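Local coordinates for sugar kinase, pfkB family (Thermotoga maritima, PDB 2AJR), which is a PfkB-family carbohydrate kinase that probably uses ATP to phosphorylate a phosphorylated sugar such as fructose 1-phosphate, at residues Val69-Val74 / Asn134-Arg139; Met142-Val147 / Arg170-Arg175. All coordinates share one frame; numbering follows the deposited sequence.

Interaction 1 (Val69-Val74 / Asn134-Arg139); sequences VATGFV and NHFLRR
Phe136 of helix 130-144 is laid against Thr71, Gly72 and Phe73, a buried apolar contact between a helix and strand 68-75 of the large sheet at the point where that strand breaks. The closest pair of CA atoms, Gly72 CA and Phe136 CA, is 7.4 Å apart, and the phenylalanine ring bridges that distance. Its CG stands anti to the backbone N (chi1 175°), which carries the ring outward from the helix until Phe136 CE1 lies 3.5 Å from Thr71 OG1. That hydroxyl has its polar partner in the carbonyl O of Asn96 on the adjoining strand 93-100, and its approach to the ring is oblique. The methyl of the same threonine shares the contact, with Thr71 CG2 3.7 Å from Phe136 CE1. Gly72 N meets the ring at its edge, near the ring plane, 3.7 Å from Phe136 CE1. At the backbone angles of Gly72 a CB would be jammed against the carbonyl O of Thr71, and here the chain turns its corner. Beyond it, Phe73 reaches back with the far end of its ring, Phe73 CZ lying 3.7 Å from Phe136 CB. The two aromatic planes are inclined at 47° with centroids 5.4 Å apart, an oblique pair. Val17, Leu19 and Leu168 also touch Phe136. An alanine here would take away the whole ring and would probably open a gap beside Thr71 and Gly72, leaving the end of Phe73 with less to rest on. A helix packed on a largely parallel central sheet is characteristic of the layered alpha/beta ribokinase-like fold of PfkB kinases; here Phe136 makes the join.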
loop_
_atom_site.group_PDB
_atom_site.type_symbol
_atom_site.label_atom_id
_atom_site.label_comp_id
_atom_site.label_asym_id
_atom_site.label_seq_id
_atom_site.Cartn_x
_atom_site.Cartn_y
_atom_site.Cartn_z
ATOM N N VAL A 69 6.586 1.848 -27.618
ATOM C CA VAL A 69 7.519 2.468 -26.675
ATOM C C VAL A 69 6.725 3.154 -25.572
ATOM O O VAL A 69 5.814 3.939 -25.854
ATOM C CB VAL A 69 8.410 3.518 -27.338
ATOM C CG1 VAL A 69 9.307 4.195 -26.284
ATOM C CG2 VAL A 69 9.246 2.871 -28.431
ATOM N N ALA A 70 7.064 2.847 -24.321
ATOM C CA ALA A 70 6.402 3.448 -23.171
ATOM C C ALA A 70 7.309 4.514 -22.577
ATOM O O ALA A 70 8.450 4.224 -22.219
ATOM C CB ALA A 70 6.082 2.393 -22.123
ATOM N N THR A 71 6.806 5.743 -22.465
ATOM C CA THR A 71 7.560 6.810 -21.821
ATOM C C THR A 71 6.779 7.521 -20.690
ATOM O O THR A 71 5.588 7.277 -20.498
ATOM C CB THR A 71 8.054 7.839 -22.855
ATOM O OG1 THR A 71 9.076 8.643 -22.246
ATOM C CG2 THR A 71 6.915 8.705 -23.335
ATOM N N GLY A 72 7.485 8.389 -19.957
ATOM C CA GLY A 72 6.982 8.992 -18.728
ATOM C C GLY A 72 8.076 9.248 -17.692
ATOM O O GLY A 72 9.257 9.348 -18.025
ATOM N N PHE A 73 7.683 9.359 -16.427
ATOM C CA PHE A 73 8.648 9.518 -15.346
ATOM C C PHE A 73 8.549 8.328 -14.412
ATOM O O PHE A 73 7.461 7.900 -14.097
ATOM C CB PHE A 73 8.378 10.793 -14.552
ATOM C CG PHE A 73 8.404 12.042 -15.374
ATOM C CD1 PHE A 73 9.605 12.543 -15.854
ATOM C CD2 PHE A 73 7.238 12.729 -15.654
ATOM C CE1 PHE A 73 9.640 13.700 -16.621
ATOM C CE2 PHE A 73 7.271 13.891 -16.423
ATOM C CZ PHE A 73 8.479 14.370 -16.908
ATOM N N VAL A 74 9.683 7.796 -13.969
ATOM C CA VAL A 74 9.697 6.785 -12.938
ATOM C C VAL A 74 10.738 7.192 -11.934
ATOM O O VAL A 74 11.652 7.957 -12.259
ATOM C CB VAL A 74 10.043 5.404 -13.494
ATOM C CG1 VAL A 74 9.054 5.019 -14.584
ATOM C CG2 VAL A 74 11.492 5.369 -14.008
ATOM N N ASN A 134 12.091 19.024 -19.060
ATOM C CA ASN A 134 12.838 19.334 -20.280
ATOM C C ASN A 134 13.488 18.110 -20.902
ATOM O O ASN A 134 13.393 17.894 -22.104
ATOM C CB ASN A 134 13.879 20.429 -20.028
ATOM C CG ASN A 134 13.244 21.801 -19.886
ATOM O OD1 ASN A 134 12.116 22.041 -20.352
ATOM N ND2 ASN A 134 13.958 22.713 -19.246
ATOM N N HIS A 135 14.123 17.293 -20.084
ATOM C CA HIS A 135 14.704 16.060 -20.577
ATOM C C HIS A 135 13.625 15.198 -21.182
ATOM O O HIS A 135 13.840 14.572 -22.210
ATOM C CB HIS A 135 15.395 15.297 -19.457
ATOM C CG HIS A 135 16.650 15.941 -18.984
ATOM N ND1 HIS A 135 17.193 15.681 -17.747
ATOM C CD2 HIS A 135 17.473 16.840 -19.577
ATOM C CE1 HIS A 135 18.305 16.384 -17.600
ATOM N NE2 HIS A 135 18.499 17.094 -18.697
ATOM N N PHE A 136 12.456 15.173 -20.555
ATOM C CA PHE A 136 11.341 14.439 -21.126
ATOM C C PHE A 136 10.929 14.976 -22.503
ATOM O O PHE A 136 10.706 14.194 -23.432
ATOM C CB PHE A 136 10.117 14.426 -20.199
ATOM C CG PHE A 136 8.932 13.777 -20.831
ATOM C CD1 PHE A 136 8.785 12.400 -20.800
ATOM C CD2 PHE A 136 8.006 14.527 -21.528
ATOM C CE1 PHE A 136 7.710 11.772 -21.419
ATOM C CE2 PHE A 136 6.927 13.904 -22.156
ATOM C CZ PHE A 136 6.788 12.520 -22.106
ATOM N N LEU A 137 10.796 16.290 -22.636
ATOM C CA LEU A 137 10.300 16.862 -23.908
ATOM C C LEU A 137 11.273 16.571 -25.034
ATOM O O LEU A 137 10.883 16.301 -26.163
ATOM C CB LEU A 137 10.079 18.379 -23.801
ATOM C CG LEU A 137 8.931 18.820 -22.889
ATOM C CD1 LEU A 137 8.942 20.350 -22.641
ATOM C CD2 LEU A 137 7.615 18.340 -23.481
ATOM N N ARG A 138 12.546 16.606 -24.684
ATOM C CA ARG A 138 13.633 16.372 -25.610
ATOM C C ARG A 138 13.602 14.922 -26.128
ATOM O O ARG A 138 13.801 14.682 -27.321
ATOM C CB ARG A 138 14.939 16.702 -24.887
ATOM C CG ARG A 138 16.075 17.202 -25.745
ATOM C CD ARG A 138 16.835 16.063 -26.371
ATOM N NE ARG A 138 18.264 16.183 -26.119
ATOM C CZ ARG A 138 18.890 15.744 -25.029
ATOM N NH1 ARG A 138 18.242 15.146 -24.038
ATOM N NH2 ARG A 138 20.187 15.916 -24.923
ATOM N N ARG A 139 13.333 13.963 -25.246
ATOM C CA ARG A 139 13.197 12.553 -25.649
ATOM C C ARG A 139 11.910 12.295 -26.403
ATOM O O ARG A 139 11.862 11.446 -27.299
ATOM C CB ARG A 139 13.164 11.642 -24.438
ATOM C CG ARG A 139 14.458 11.445 -23.762
ATOM C CD ARG A 139 14.367 10.214 -22.880
ATOM N NE ARG A 139 15.632 9.964 -22.211
ATOM C CZ ARG A 139 15.779 9.233 -21.118
ATOM N NH1 ARG A 139 14.741 8.644 -20.541
ATOM N NH2 ARG A 139 16.981 9.095 -20.593
#

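Interaction 2 (Met142-Val147 / Arg170-Arg175)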
loop_
_atom_site.group_PDB
_atom_site.type_symbol
_atom_site.label_atom_id
_atom_site.label_comp_id
_atom_site.label_asym_id
_atom_site.label_seq_id
_atom_site.Cartn_x
_atom_site.Cartn_y
_atom_site.Cartn_z
HETATM N N MSE A 142 12.272 13.186 -30.013
HETATM C CA MSE A 142 13.072 12.233 -30.743
HETATM C C MSE A 142 12.260 11.006 -31.110
HETATM O O MSE A 142 12.309 10.547 -32.238
HETATM C CB MSE A 142 14.328 11.882 -29.960
HETATM C CG MSE A 142 15.301 13.053 -29.933
HETATM SE SE MSE A 142 16.872 12.858 -28.754
HETATM C CE MSE A 142 17.862 14.487 -29.362
ATOM N N THR A 143 11.463 10.511 -30.181
ATOM C CA THR A 143 10.696 9.308 -30.424
ATOM C C THR A 143 9.599 9.479 -31.499
ATOM O O THR A 143 9.204 8.509 -32.150
ATOM C CB THR A 143 10.083 8.837 -29.112
ATOM O OG1 THR A 143 11.088 8.879 -28.086
ATOM C CG2 THR A 143 9.539 7.426 -29.246
ATOM N N LEU A 144 9.119 10.708 -31.690
ATOM C CA LEU A 144 7.993 10.972 -32.603
ATOM C C LEU A 144 8.279 10.597 -34.075
ATOM O O LEU A 144 7.392 10.107 -34.788
ATOM C CB LEU A 144 7.541 12.438 -32.505
ATOM C CG LEU A 144 6.735 12.855 -31.265
ATOM C CD1 LEU A 144 6.427 14.334 -31.295
ATOM C CD2 LEU A 144 5.447 12.065 -31.121
ATOM N N SER A 145 9.509 10.797 -34.527
ATOM C CA SER A 145 9.859 10.407 -35.884
ATOM C C SER A 145 9.931 8.878 -36.049
ATOM O O SER A 145 9.839 8.371 -37.168
ATOM C CB SER A 145 11.182 11.042 -36.291
ATOM O OG SER A 145 12.215 10.543 -35.476
ATOM N N LYS A 146 10.103 8.149 -34.950
ATOM C CA LYS A 146 10.162 6.688 -35.005
ATOM C C LYS A 146 8.764 6.032 -34.967
ATOM O O LYS A 146 8.654 4.823 -35.183
ATOM C CB LYS A 146 11.058 6.149 -33.880
ATOM N N VAL A 147 7.705 6.811 -34.723
ATOM C CA VAL A 147 6.354 6.245 -34.502
ATOM C C VAL A 147 5.271 6.834 -35.404
ATOM O O VAL A 147 5.384 7.975 -35.871
ATOM C CB VAL A 147 5.865 6.423 -33.024
ATOM C CG1 VAL A 147 6.929 5.980 -32.046
ATOM C CG2 VAL A 147 5.443 7.870 -32.751
ATOM N N ARG A 170 0.743 19.076 -29.623
ATOM C CA ARG A 170 1.166 20.009 -30.645
ATOM C C ARG A 170 2.378 19.464 -31.389
ATOM O O ARG A 170 2.401 19.413 -32.615
ATOM C CB ARG A 170 1.482 21.366 -30.008
ATOM C CG ARG A 170 1.407 22.541 -30.981
ATOM C CD ARG A 170 2.276 23.690 -30.499
ATOM N NE ARG A 170 3.687 23.313 -30.562
ATOM C CZ ARG A 170 4.684 23.973 -29.983
ATOM N NH1 ARG A 170 4.453 25.074 -29.273
ATOM N NH2 ARG A 170 5.927 23.529 -30.114
ATOM N N LEU A 171 3.387 19.057 -30.631
ATOM C CA LEU A 171 4.579 18.464 -31.206
ATOM C C LEU A 171 4.228 17.253 -32.074
ATOM O O LEU A 171 4.723 17.133 -33.198
ATOM C CB LEU A 171 5.538 18.059 -30.092
ATOM C CG LEU A 171 6.183 19.221 -29.331
ATOM C CD1 LEU A 171 6.656 18.777 -27.943
ATOM C CD2 LEU A 171 7.330 19.782 -30.143
ATOM N N ALA A 172 3.370 16.373 -31.555
ATOM C CA ALA A 172 2.937 15.171 -32.276
ATOM C C ALA A 172 2.282 15.555 -33.593
ATOM O O ALA A 172 2.615 15.038 -34.677
ATOM C CB ALA A 172 1.960 14.369 -31.435
ATOM N N ARG A 173 1.366 16.502 -33.475
ATOM C CA ARG A 173 0.476 16.866 -34.560
ATOM C C ARG A 173 1.201 17.631 -35.678
ATOM O O ARG A 173 0.999 17.354 -36.856
ATOM C CB ARG A 173 -0.697 17.662 -33.968
ATOM C CG ARG A 173 -2.061 17.279 -34.452
ATOM C CD ARG A 173 -2.420 15.812 -34.342
ATOM N NE ARG A 173 -3.202 15.499 -35.539
ATOM C CZ ARG A 173 -2.728 14.954 -36.663
ATOM N NH1 ARG A 173 -1.466 14.561 -36.768
ATOM N NH2 ARG A 173 -3.544 14.758 -37.693
ATOM N N GLU A 174 2.076 18.564 -35.318
ATOM C CA GLU A 174 2.908 19.240 -36.307
ATOM C C GLU A 174 3.714 18.254 -37.157
ATOM O O GLU A 174 4.060 18.556 -38.283
ATOM C CB GLU A 174 3.859 20.232 -35.620
ATOM C CG GLU A 174 3.177 21.553 -35.232
ATOM C CD GLU A 174 3.971 22.415 -34.245
ATOM O OE1 GLU A 174 5.009 21.961 -33.701
ATOM O OE2 GLU A 174 3.528 23.561 -34.006
ATOM N N ARG A 175 3.998 17.075 -36.619
ATOM C CA ARG A 175 4.830 16.078 -37.293
ATOM C C ARG A 175 3.978 15.006 -37.968
ATOM O O ARG A 175 4.484 13.954 -38.347
ATOM C CB ARG A 175 5.753 15.420 -36.265
ATOM C CG ARG A 175 7.197 15.271 -36.690
ATOM C CD ARG A 175 8.126 15.390 -35.480
ATOM N NE ARG A 175 7.970 16.688 -34.814
ATOM C CZ ARG A 175 8.679 17.094 -33.763
ATOM N NH1 ARG A 175 9.617 16.311 -33.244
ATOM N NH2 ARG A 175 8.459 18.294 -33.235
#
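Leu144, in the last part of helix 130-144, approaches the closing turn of helix 164-174, with Leu144 CA 6.6 Å from Ala172 CA, before a type I beta turn from Leu144 to Val147 leads the first segment out of its helix. Leucine-to-backbone packing dominates: Leu144 CD1 lies 3.7 Å from both Ala172 N and Ala172 CA, so one methyl is pressed onto the main chain of the second helix. The small side chain of Ala172 probably helps to allow this closeness, and Ala172 CB is 4.2 Å from the other methyl, Leu144 CD2. On the neighbouring residue, Leu171 CB stands 4.0 Å from Leu144 CD1. The extended course of the Leu144 side chain, with CG anti to the carbonyl carbon (chi1 -75°) and chi2 177°, carries CD1 out to the partner helix. Arg175, just past the helix end, folds its side chain back across the leucine: its guanidinium presents one face to Leu144 CD1, which sits 4.2 Å above the plane and offset toward the rim. The methyl thus covers part of one face of a charged group, while the N-H bonds run outward in the guanidinium plane. Leu144 is also touched by Leu15 of strand 14-18, and Ala172 by Val179 of strand 178-182, which places the helix pair over the central sheet. Within 170-175, Arg170 NE lies 3.5 Å from Glu174 OE2, well out of the guanidinium plane, a pairing of charges alone. Across the two segments the chemistry is therefore apolar, with shape and burial of Leu144 likely to supply most of the adhesion and the exposed Arg175 forming a lid at its margin.

Overall arrangement
From the N terminus, the chain runs through strand 68-75, then passes strands of both sheets before helix 130-144 returns to it; interaction 1 closes this long loop, with 59 residues between its segments. The same helix continues straight into interaction 2, whose shorter loop of 22 intervening residues includes strand 149-153 and closes on helix 164-174. The contacts stand in series, neither nested nor crossed, and the centres of interaction 1 and interaction 2 are about 13 Å apart. Both lie on the same side of the chain's centre. Helix 130-144 is their common element: its middle meets the strand, its C-terminal part the next helix, so the sheet and two helices of one layer are joined.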